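Local coordinates for DNA/RNA-binding protein Alba (Thermoplasma volcanium, PDB 4Z9E) that probably binds double-stranded DNA tightly but without sequence specificity and takes part in compacting the archaeal chromosome, at residues V47-R52 and A59-I64. Residues are numbered along the deposited sequence; the frame is centred on the assembly and turned at random.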
loop_
_atom_site.group_PDB
_atom_site.type_symbol
_atom_site.label_atom_id
_atom_site.label_comp_id
_atom_site.label_asym_id
_atom_site.label_seq_id
_atom_site.Cartn_x
_atom_site.Cartn_y
_atom_site.Cartn_z
ATOM N N VAL A 47 -7.036 7.830 0.656
ATOM C CA VAL A 47 -7.194 9.035 -0.146
ATOM C C VAL A 47 -7.559 8.669 -1.562
ATOM O O VAL A 47 -8.511 9.201 -2.106
ATOM C CB VAL A 47 -5.934 9.926 -0.146
ATOM C CG1 VAL A 47 -5.970 10.937 -1.284
ATOM C CG2 VAL A 47 -5.787 10.622 1.195
ATOM N N ALA A 48 -6.818 7.742 -2.148
ATOM C CA ALA A 48 -7.084 7.326 -3.526
ATOM C C ALA A 48 -8.386 6.573 -3.673
ATOM O O ALA A 48 -9.010 6.635 -4.721
ATOM C CB ALA A 48 -5.941 6.477 -4.088
ATOM N N GLU A 49 -8.780 5.825 -2.658
ATOM C CA GLU A 49 -9.992 5.032 -2.792
ATOM C C GLU A 49 -11.251 5.879 -2.614
ATOM O O GLU A 49 -12.234 5.697 -3.322
ATOM C CB GLU A 49 -9.972 3.843 -1.847
ATOM C CG GLU A 49 -9.104 2.722 -2.377
ATOM C CD GLU A 49 -9.838 1.901 -3.423
ATOM O OE1 GLU A 49 -10.907 1.369 -3.089
ATOM O OE2 GLU A 49 -9.381 1.785 -4.581
ATOM N N ILE A 50 -11.196 6.832 -1.699
ATOM C CA ILE A 50 -12.311 7.748 -1.512
ATOM C C ILE A 50 -12.505 8.568 -2.773
ATOM O O ILE A 50 -13.632 8.749 -3.263
ATOM C CB ILE A 50 -12.054 8.694 -0.326
ATOM C CG1 ILE A 50 -12.177 7.929 0.970
ATOM C CG2 ILE A 50 -13.043 9.836 -0.314
ATOM C CD1 ILE A 50 -11.481 8.616 2.119
ATOM N N THR A 51 -11.387 9.044 -3.297
ATOM C CA THR A 51 -11.400 9.867 -4.484
ATOM C C THR A 51 -12.142 9.175 -5.620
ATOM O O THR A 51 -12.994 9.763 -6.254
ATOM C CB THR A 51 -9.964 10.201 -4.936
ATOM O OG1 THR A 51 -9.383 11.119 -4.013
ATOM C CG2 THR A 51 -9.966 10.842 -6.286
ATOM N N ARG A 52 -11.816 7.928 -5.891
ATOM C CA ARG A 52 -12.422 7.257 -7.043
ATOM C C ARG A 52 -13.814 6.666 -6.778
ATOM O O ARG A 52 -14.494 6.235 -7.698
ATOM C CB ARG A 52 -11.485 6.196 -7.583
ATOM C CG ARG A 52 -11.271 5.065 -6.615
ATOM C CD ARG A 52 -10.024 4.304 -7.015
ATOM N NE ARG A 52 -10.281 3.531 -8.218
ATOM C CZ ARG A 52 -10.759 2.290 -8.212
ATOM N NH1 ARG A 52 -11.016 1.671 -7.053
ATOM N NH2 ARG A 52 -10.966 1.669 -9.368
ATOM N N ALA A 59 -11.651 8.104 -12.205
ATOM C CA ALA A 59 -10.219 7.973 -11.932
ATOM C C ALA A 59 -9.776 6.509 -11.995
ATOM O O ALA A 59 -10.459 5.616 -11.493
ATOM C CB ALA A 59 -9.863 8.581 -10.587
ATOM N N LYS A 60 -8.633 6.270 -12.617
ATOM C CA LYS A 60 -8.069 4.926 -12.697
ATOM C C LYS A 60 -6.630 4.889 -12.146
ATOM O O LYS A 60 -5.932 5.931 -12.078
ATOM C CB LYS A 60 -8.117 4.418 -14.137
ATOM C CG LYS A 60 -7.378 5.313 -15.135
ATOM C CD LYS A 60 -7.097 4.629 -16.476
ATOM C CE LYS A 60 -5.913 3.651 -16.383
ATOM N NZ LYS A 60 -5.693 2.952 -17.685
ATOM N N TYR A 61 -6.190 3.698 -11.736
ATOM C CA TYR A 61 -4.812 3.545 -11.267
ATOM C C TYR A 61 -3.887 3.433 -12.469
ATOM O O TYR A 61 -3.986 2.488 -13.228
ATOM C CB TYR A 61 -4.677 2.318 -10.351
ATOM C CG TYR A 61 -5.360 2.502 -9.015
ATOM C CD1 TYR A 61 -4.959 3.504 -8.157
ATOM C CD2 TYR A 61 -6.429 1.695 -8.633
ATOM C CE1 TYR A 61 -5.586 3.705 -6.949
ATOM C CE2 TYR A 61 -7.067 1.883 -7.422
ATOM C CZ TYR A 61 -6.638 2.893 -6.577
ATOM O OH TYR A 61 -7.247 3.119 -5.354
ATOM N N GLU A 62 -3.012 4.407 -12.675
ATOM C CA GLU A 62 -2.037 4.261 -13.760
ATOM C C GLU A 62 -0.914 3.330 -13.345
ATOM O O GLU A 62 -0.580 2.408 -14.074
ATOM C CB GLU A 62 -1.476 5.598 -14.252
ATOM C CG GLU A 62 -2.332 6.306 -15.301
ATOM C CD GLU A 62 -2.451 5.576 -16.646
ATOM O OE1 GLU A 62 -3.495 5.760 -17.336
ATOM O OE2 GLU A 62 -1.512 4.827 -17.027
ATOM N N GLU A 63 -0.332 3.587 -12.176
ATOM C CA GLU A 63 0.630 2.670 -11.547
ATOM C C GLU A 63 0.787 2.861 -10.022
ATOM O O GLU A 63 0.539 3.948 -9.457
ATOM C CB GLU A 63 1.996 2.731 -12.238
ATOM C CG GLU A 63 2.751 4.036 -12.033
ATOM C CD GLU A 63 4.266 3.859 -12.080
ATOM O OE1 GLU A 63 4.751 2.999 -12.849
ATOM O OE2 GLU A 63 4.982 4.587 -11.346
ATOM N N ILE A 64 1.194 1.782 -9.365
ATOM C CA ILE A 64 1.488 1.795 -7.948
ATOM C C ILE A 64 2.919 1.291 -7.752
ATOM O O ILE A 64 3.246 0.197 -8.203
ATOM C CB ILE A 64 0.492 0.906 -7.181
ATOM C CG1 ILE A 64 -0.933 1.391 -7.405
ATOM C CG2 ILE A 64 0.796 0.933 -5.696
ATOM C CD1 ILE A 64 -1.982 0.298 -7.408
#
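One face of the Arg52 guanidinium is covered by Tyr61 CE2, 3.6 Å from its plane and offset toward its rim; the guanidinium and ring planes are 34° apart. Glu49 OE1 lies in plane at the guanidinium edge, and the carbonyl O of Ala59 near it, 3.9 Å from Arg52 NE and too far for a hydrogen bond. At the edge of the Tyr61 ring, in its plane, is OE2 of Glu49, and the methyl of Ala48 also lies near the ring plane, at the CE1 edge, its CB 4.0 Å from Tyr61 CE1. Tyr61 OH donates to Glu49 OE2 over 2.6 Å, using the anti lone pair, with carboxylate and ring nearly coplanar. On its syn side, but 28° out of the carboxylate plane, the same oxygen takes a bent bond from Arg52 NH1 (3.0 Å), part of an i to i+3 salt bridge along the helix. In the Alba fold this joins helix 41-55 to the outermost strand 60-69 of the chain's sheet, just across the turn linking them. A bend at chi3 (-72°) turns the Arg52 guanidinium back toward Tyr61 CE2 and the Glu49 carboxylate, while its CD packs 3.4 Å from Tyr61 OH. Nearer the turn, CB of Arg52 meets CB of Ala59. Glu49 OE1 is hydrogen-bonded to Thr68 OG1 of the second subunit, and Arg65 of that subunit packs on Tyr61.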